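Local coordinates for protein tyrocidine synthase 3 (PDB 4MRT) that probably activates amino acids and joins them into the peptide tyrocidine, the part here being a carrier domain that holds intermediates on a phosphopantetheine arm, at residues Y7-T11 / G30-L34; V14-A19 / I73-A77. The protein carries 1 engineered substitution. All coordinates share one frame; numbering follows the deposited sequence.

Interaction 1 (Y7-T11 / G30-L34); sequences YVAPT and GIGIL
Val8 and Ile33 join two loops of the four-helix carrier-protein fold: residues 7-11, which lead into helix 13-26, and residues 30-34, which lie in the long loop between helices 13-26 and 44-58. The segments run nearly at right angles, and one backbone bond pins them where they cross. The N-H of Ile33 reaches Val8 O at 2.8 Å, in the carbonyl plane but bent, with 147° at the hydrogen. Beside this bond, Gly32 suits its place because a CB there would run into Val8 N and Tyr7 CD1; without one, the CD1-CE1 side of the Tyr7 ring can lie along the backbone.

Ile33 has the largest share of the buried surface. Its CB stands 4.0 Å from Val8 O, and there the chain forks. CG1 lies between backbone N and carbonyl carbon (chi1 59°), a crowded rotamer that brings it to 3.7 Å from Val8 CG1. CD1 continues along 7-11, passing Val8 CG1 at 3.8 Å and coming near Ala9 O, while the other branch, CG2, lies over one face of the Pro10 ring, 3.7 Å from Pro10 CA. Beta-branching thus lets one residue serve Val8 and Pro10 at once. With an alanine here, CG1, CG2 and CD1 are gone, and Val8 and Pro10 would probably lose their shared apolar support, leaving residues 7-11 freer to shift about the single backbone bond. Ile33 also rests on Glu15 and Ile73, so the 30-34 loop is tied to helices 13-26 and 73-81.

Val8 turns its second methyl the other way, CG2 meeting Leu34 CD2 at 3.5 Å. Beside that pair a water bridges the two backbones, accepting from Val8 N at 3.0 Å and from Leu34 N at 3.1 Å.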
ATOM      1  N   TYR A   7      14.302  21.759  -0.530  1.00 30.26           N
ATOM      2  CA  TYR A   7      13.137  22.374   0.162  1.00 29.23           C
ATOM      3  C   TYR A   7      12.715  23.693  -0.497  1.00 29.62           C
ATOM      4  O   TYR A   7      13.545  24.580  -0.695  1.00 29.96           O
ATOM      5  CB  TYR A   7      13.456  22.590   1.652  1.00 28.95           C
ATOM      6  CG  TYR A   7      12.432  23.442   2.370  1.00 29.23           C
ATOM      7  CD1 TYR A   7      11.244  22.895   2.852  1.00 29.00           C
ATOM      8  CD2 TYR A   7      12.648  24.818   2.551  1.00 30.57           C
ATOM      9  CE1 TYR A   7      10.297  23.691   3.493  1.00 30.24           C
ATOM     10  CE2 TYR A   7      11.714  25.621   3.186  1.00 30.01           C
ATOM     11  CZ  TYR A   7      10.548  25.056   3.661  1.00 31.07           C
ATOM     12  OH  TYR A   7       9.624  25.862   4.270  1.00 31.72           O
ATOM     13  N   VAL A   8      11.425  23.831  -0.794  1.00 26.60           N
ATOM     14  CA  VAL A   8      10.876  25.085  -1.298  1.00 25.73           C
ATOM     15  C   VAL A   8       9.720  25.521  -0.412  1.00 24.69           C
ATOM     16  O   VAL A   8       8.720  24.818  -0.275  1.00 21.62           O
ATOM     17  CB  VAL A   8      10.412  24.974  -2.785  1.00 25.06           C
ATOM     18  CG1 VAL A   8       9.943  26.321  -3.313  1.00 25.50           C
ATOM     19  CG2 VAL A   8      11.529  24.405  -3.650  1.00 24.57           C
ATOM     20  N   ALA A   9       9.844  26.708   0.187  1.00 24.40           N
ATOM     21  CA  ALA A   9       8.823  27.195   1.112  1.00 23.79           C
ATOM     22  C   ALA A   9       7.580  27.508   0.303  1.00 23.36           C
ATOM     23  O   ALA A   9       7.707  27.854  -0.871  1.00 25.68           O
ATOM     24  CB  ALA A   9       9.310  28.447   1.839  1.00 23.10           C
ATOM     25  N   PRO A  10       6.382  27.374   0.911  1.00 22.26           N
ATOM     26  CA  PRO A  10       5.149  27.775   0.241  1.00 23.32           C
ATOM     27  C   PRO A  10       5.130  29.249  -0.161  1.00 28.69           C
ATOM     28  O   PRO A  10       5.658  30.106   0.576  1.00 29.11           O
ATOM     29  CB  PRO A  10       4.069  27.498   1.279  1.00 22.13           C
ATOM     30  CG  PRO A  10       4.626  26.409   2.143  1.00 22.12           C
ATOM     31  CD  PRO A  10       6.124  26.509   2.078  1.00 21.91           C
ATOM     32  N   THR A  11       4.524  29.527  -1.314  1.00 30.16           N
ATOM     33  CA  THR A  11       4.546  30.853  -1.927  1.00 33.54           C
ATOM     34  C   THR A  11       3.167  31.521  -1.997  1.00 33.71           C
ATOM     35  O   THR A  11       3.046  32.652  -2.472  1.00 37.27           O
ATOM     36  CB  THR A  11       5.085  30.758  -3.367  1.00 33.92           C
ATOM     37  OG1 THR A  11       4.159  30.025  -4.180  1.00 33.13           O
ATOM     38  CG2 THR A  11       6.440  30.061  -3.386  1.00 34.27           C
ATOM     39  N   GLY A  30       7.242  21.338   8.465  1.00 27.85           N
ATOM     40  CA  GLY A  30       8.076  22.082   7.520  1.00 28.11           C
ATOM     41  C   GLY A  30       8.220  21.416   6.165  1.00 26.77           C
ATOM     42  O   GLY A  30       9.333  21.173   5.694  1.00 26.72           O
ATOM     43  N   ILE A  31       7.091  21.089   5.553  1.00 26.47           N
ATOM     44  CA  ILE A  31       7.099  20.401   4.249  1.00 25.57           C
ATOM     45  C   ILE A  31       7.289  21.429   3.134  1.00 23.96           C
ATOM     46  O   ILE A  31       6.610  22.430   3.114  1.00 25.93           O
ATOM     47  CB  ILE A  31       5.789  19.589   4.036  1.00 24.14           C
ATOM     48  CG1 ILE A  31       5.658  18.507   5.121  1.00 24.87           C
ATOM     49  CG2 ILE A  31       5.748  18.955   2.640  1.00 24.31           C
ATOM     50  CD1 ILE A  31       4.293  17.834   5.195  1.00 24.52           C
ATOM     51  N   GLY A  32       8.212  21.175   2.214  1.00 24.36           N
ATOM     52  CA  GLY A  32       8.371  22.013   1.028  1.00 24.52           C
ATOM     53  C   GLY A  32       7.341  21.668  -0.046  1.00 25.99           C
ATOM     54  O   GLY A  32       6.692  20.613   0.014  1.00 25.31           O
ATOM     55  N   ILE A  33       7.200  22.534  -1.045  1.00 22.35           N
ATOM     56  CA  ILE A  33       6.121  22.377  -2.010  1.00 23.17           C
ATOM     57  C   ILE A  33       6.518  21.473  -3.171  1.00 21.65           C
ATOM     58  O   ILE A  33       5.696  21.183  -4.037  1.00 21.59           O
ATOM     59  CB  ILE A  33       5.590  23.742  -2.536  1.00 24.07           C
ATOM     60  CG1 ILE A  33       6.705  24.555  -3.201  1.00 25.10           C
ATOM     61  CG2 ILE A  33       4.949  24.515  -1.399  1.00 24.70           C
ATOM     62  CD1 ILE A  33       6.214  25.723  -4.028  1.00 25.13           C
ATOM     63  N   LEU A  34       7.784  21.057  -3.198  1.00 21.44           N
ATOM     64  CA  LEU A  34       8.274  20.082  -4.149  1.00 21.93           C
ATOM     65  C   LEU A  34       8.520  18.707  -3.478  1.00 20.77           C
ATOM     66  O   LEU A  34       9.080  17.818  -4.098  1.00 18.84           O
ATOM     67  CB  LEU A  34       9.579  20.592  -4.779  1.00 22.50           C
ATOM     68  CG  LEU A  34       9.587  21.319  -6.126  1.00 24.71           C
ATOM     69  CD1 LEU A  34       8.350  22.162  -6.417  1.00 24.65           C
ATOM     70  CD2 LEU A  34      10.849  22.135  -6.249  1.00 24.23           C
TER
HETATM   71  O   HOH W   1      10.374  21.081  -1.556  1.00 20.84           O

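Interaction 2 (V14-A19 / I73-A77)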
ATOM      1  N   VAL A  14      -2.816  28.785  -0.748  1.00 34.96           N
ATOM      2  CA  VAL A  14      -3.284  27.431  -1.026  1.00 33.59           C
ATOM      3  C   VAL A  14      -2.164  26.425  -0.786  1.00 31.38           C
ATOM      4  O   VAL A  14      -2.404  25.364  -0.229  1.00 33.52           O
ATOM      5  CB  VAL A  14      -3.863  27.304  -2.448  1.00 34.20           C
ATOM      6  CG1 VAL A  14      -4.358  25.889  -2.697  1.00 34.53           C
ATOM      7  CG2 VAL A  14      -5.007  28.293  -2.634  1.00 34.07           C
ATOM      8  N   GLU A  15      -0.940  26.770  -1.172  1.00 28.81           N
ATOM      9  CA  GLU A  15       0.205  25.933  -0.876  1.00 28.09           C
ATOM     10  C   GLU A  15       0.406  25.807   0.635  1.00 29.03           C
ATOM     11  O   GLU A  15       0.621  24.699   1.136  1.00 25.20           O
ATOM     12  CB  GLU A  15       1.459  26.470  -1.549  1.00 29.48           C
ATOM     13  CG  GLU A  15       1.392  26.352  -3.065  1.00 29.21           C
ATOM     14  CD  GLU A  15       2.519  27.051  -3.773  1.00 29.31           C
ATOM     15  OE1 GLU A  15       3.209  27.879  -3.135  1.00 30.04           O
ATOM     16  OE2 GLU A  15       2.703  26.770  -4.977  1.00 28.69           O
ATOM     17  N   SER A  16       0.299  26.925   1.365  1.00 28.63           N
ATOM     18  CA  SER A  16       0.578  26.893   2.798  1.00 30.58           C
ATOM     19  C   SER A  16      -0.464  26.056   3.526  1.00 29.79           C
ATOM     20  O   SER A  16      -0.108  25.281   4.397  1.00 29.20           O
ATOM     21  CB  SER A  16       0.700  28.306   3.405  1.00 32.89           C
ATOM     22  OG  SER A  16      -0.078  29.234   2.677  1.00 36.47           O
ATOM     23  N   LYS A  17      -1.725  26.186   3.129  1.00 28.96           N
ATOM     24  CA  LYS A  17      -2.812  25.439   3.725  1.00 31.44           C
ATOM     25  C   LYS A  17      -2.673  23.932   3.460  1.00 32.98           C
ATOM     26  O   LYS A  17      -2.779  23.118   4.375  1.00 33.65           O
ATOM     27  CB  LYS A  17      -4.150  25.960   3.181  1.00 31.77           C
ATOM     28  CG  LYS A  17      -5.382  25.316   3.776  1.00 34.15           C
ATOM     29  CD  LYS A  17      -5.300  25.328   5.297  1.00 39.51           C
ATOM     30  CE  LYS A  17      -6.656  25.518   5.959  1.00 43.11           C
ATOM     31  NZ  LYS A  17      -6.548  26.449   7.121  1.00 43.97           N
ATOM     32  N   LEU A  18      -2.404  23.579   2.209  1.00 32.14           N
ATOM     33  CA  LEU A  18      -2.129  22.203   1.843  1.00 32.30           C
ATOM     34  C   LEU A  18      -0.937  21.642   2.606  1.00 32.22           C
ATOM     35  O   LEU A  18      -0.926  20.461   2.972  1.00 30.52           O
ATOM     36  CB  LEU A  18      -1.876  22.102   0.337  1.00 30.24           C
ATOM     37  CG  LEU A  18      -3.124  22.267  -0.521  1.00 30.56           C
ATOM     38  CD1 LEU A  18      -2.778  22.184  -2.003  1.00 30.66           C
ATOM     39  CD2 LEU A  18      -4.181  21.238  -0.142  1.00 31.77           C
ATOM     40  N   ALA A  19       0.069  22.487   2.836  1.00 31.51           N
ATOM     41  CA  ALA A  19       1.213  22.091   3.655  1.00 30.61           C
ATOM     42  C   ALA A  19       0.746  21.805   5.062  1.00 31.78           C
ATOM     43  O   ALA A  19       1.212  20.849   5.673  1.00 30.04           O
ATOM     44  CB  ALA A  19       2.297  23.154   3.654  1.00 29.79           C
ATOM     45  N   ILE A  73       2.779  19.411  -3.230  1.00 20.57           N
ATOM     46  CA  ILE A  73       1.900  20.508  -2.879  1.00 19.88           C
ATOM     47  C   ILE A  73       1.727  21.518  -4.018  1.00 19.41           C
ATOM     48  O   ILE A  73       0.629  22.030  -4.236  1.00 21.77           O
ATOM     49  CB  ILE A  73       2.424  21.226  -1.604  1.00 21.37           C
ATOM     50  CG1 ILE A  73       2.073  20.380  -0.367  1.00 22.28           C
ATOM     51  CG2 ILE A  73       1.803  22.617  -1.478  1.00 21.35           C
ATOM     52  CD1 ILE A  73       2.911  20.695   0.853  1.00 23.84           C
ATOM     53  N   LYS A  74       2.797  21.820  -4.730  1.00 20.53           N
ATOM     54  CA  LYS A  74       2.721  22.775  -5.829  1.00 21.92           C
ATOM     55  C   LYS A  74       1.707  22.300  -6.862  1.00 23.65           C
ATOM     56  O   LYS A  74       0.761  23.041  -7.217  1.00 21.57           O
ATOM     57  CB  LYS A  74       4.087  22.949  -6.480  1.00 23.28           C
ATOM     58  CG  LYS A  74       4.128  24.096  -7.474  1.00 24.94           C
ATOM     59  CD  LYS A  74       5.450  24.187  -8.196  1.00 25.26           C
ATOM     60  CE  LYS A  74       5.319  25.230  -9.284  1.00 26.58           C
ATOM     61  NZ  LYS A  74       6.604  25.425  -9.963  1.00 27.17           N
ATOM     62  N   ALA A  75       1.872  21.048  -7.307  1.00 22.91           N
ATOM     63  CA  ALA A  75       0.947  20.479  -8.284  1.00 24.75           C
ATOM     64  C   ALA A  75      -0.469  20.453  -7.748  1.00 26.91           C
ATOM     65  O   ALA A  75      -1.408  20.861  -8.444  1.00 27.24           O
ATOM     66  CB  ALA A  75       1.386  19.093  -8.706  1.00 24.33           C
ATOM     67  N   LEU A  76      -0.624  19.990  -6.505  1.00 29.55           N
ATOM     68  CA  LEU A  76      -1.943  19.876  -5.902  1.00 30.28           C
ATOM     69  C   LEU A  76      -2.646  21.201  -5.704  1.00 28.72           C
ATOM     70  O   LEU A  76      -3.856  21.282  -5.877  1.00 27.15           O
ATOM     71  CB  LEU A  76      -1.888  19.150  -4.564  1.00 33.71           C
ATOM     72  CG  LEU A  76      -2.661  17.837  -4.553  1.00 39.12           C
ATOM     73  CD1 LEU A  76      -1.910  16.806  -5.384  1.00 40.43           C
ATOM     74  CD2 LEU A  76      -2.866  17.362  -3.119  1.00 42.59           C
ATOM     75  N   ALA A  77      -1.890  22.203  -5.244  1.00 30.46           N
ATOM     76  CA  ALA A  77      -2.373  23.581  -5.142  1.00 30.87           C
ATOM     77  C   ALA A  77      -2.901  24.062  -6.498  1.00 31.23           C
ATOM     78  O   ALA A  77      -4.004  24.607  -6.577  1.00 32.18           O
ATOM     79  CB  ALA A  77      -1.265  24.504  -4.649  1.00 29.47           C
TER
HETATM   80  O   HOH W   2       1.288  25.682  -7.080  1.00 39.76           O
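Leu18 pushes CD1 against the backbone of helix 73-81, 3.4 Å from Ala77 N, at the tight centre of a helix-helix contact in the four-helix carrier bundle. The local axes approach to 9.1 Å, and their directions differ by 118°. Ala77 is the residue whose CA comes nearest helix 13-26, at Glu15, and a small side chain suits that spot. Glu15 CG lies 3.6 Å from Ala77 CB, which points at helix 13-26 and is also met by Leu18 CD1 and Val14 CG1. A leucine suits the neighbouring helix, since its long branch can reach the opposite backbone while its side chain also touches Val54 of helix 44-58.

Ile73 fills the other half of the tight part. With CG1 anti to the carbonyl carbon (chi1 -77°) and CG2 anti to the backbone N, its two branches spread over successive parts of helix 13-26. CG2 sits 3.5 Å from Glu15 O, a carbonyl already bonded to Ala19 N within its own helix, and CD1 reaches Ala19 CA at 3.6 Å. The small Ala19 admits that tip close to the helix backbone.

Toward Lys74 the packing gives way to water and charge. Glu15, extended beyond CG, lays its methylene groups over Ile73 and Ala77 and carries its carboxylate past them. There OE1 bonds Thr11 OG1, while OE2 takes a hydrogen from a water at 2.8 Å, which gives its other to Lys74 O at 2.7 Å. The Lys74 side chain runs beside that of Glu15 but beyond it, its NZ 6.5 Å from OE2, so they form no salt bridge. No direct hydrogen bond links the segments: apolar fit holds the helices, and Glu15 joins in through its methylenes while Thr11 and one bridging water satisfy its buried carboxylate.

Interaction 2 lies in the buried core and packs helix 13-26 on helix 73-81 almost wholly through apolar side chains, whereas interaction 1 sits farther out, partly buried, and relies on a backbone hydrogen bond and a water as well as packing. They meet directly: Ile33 CG2 touches Ile73 CG2, Ile31 CG2 touches Ile73 CD1, and Ile33 O probably accepts a hydrogen bond from Lys74 N. The 30-34 loop therefore extends the hydrophobic layer around Ile73. The difference in chemistry follows position: loop backbones have polar groups to pair across the contact, while helices satisfy most of theirs internally beyond the first turn, where Lys74 N turns to Ile33 O, and offer side chains.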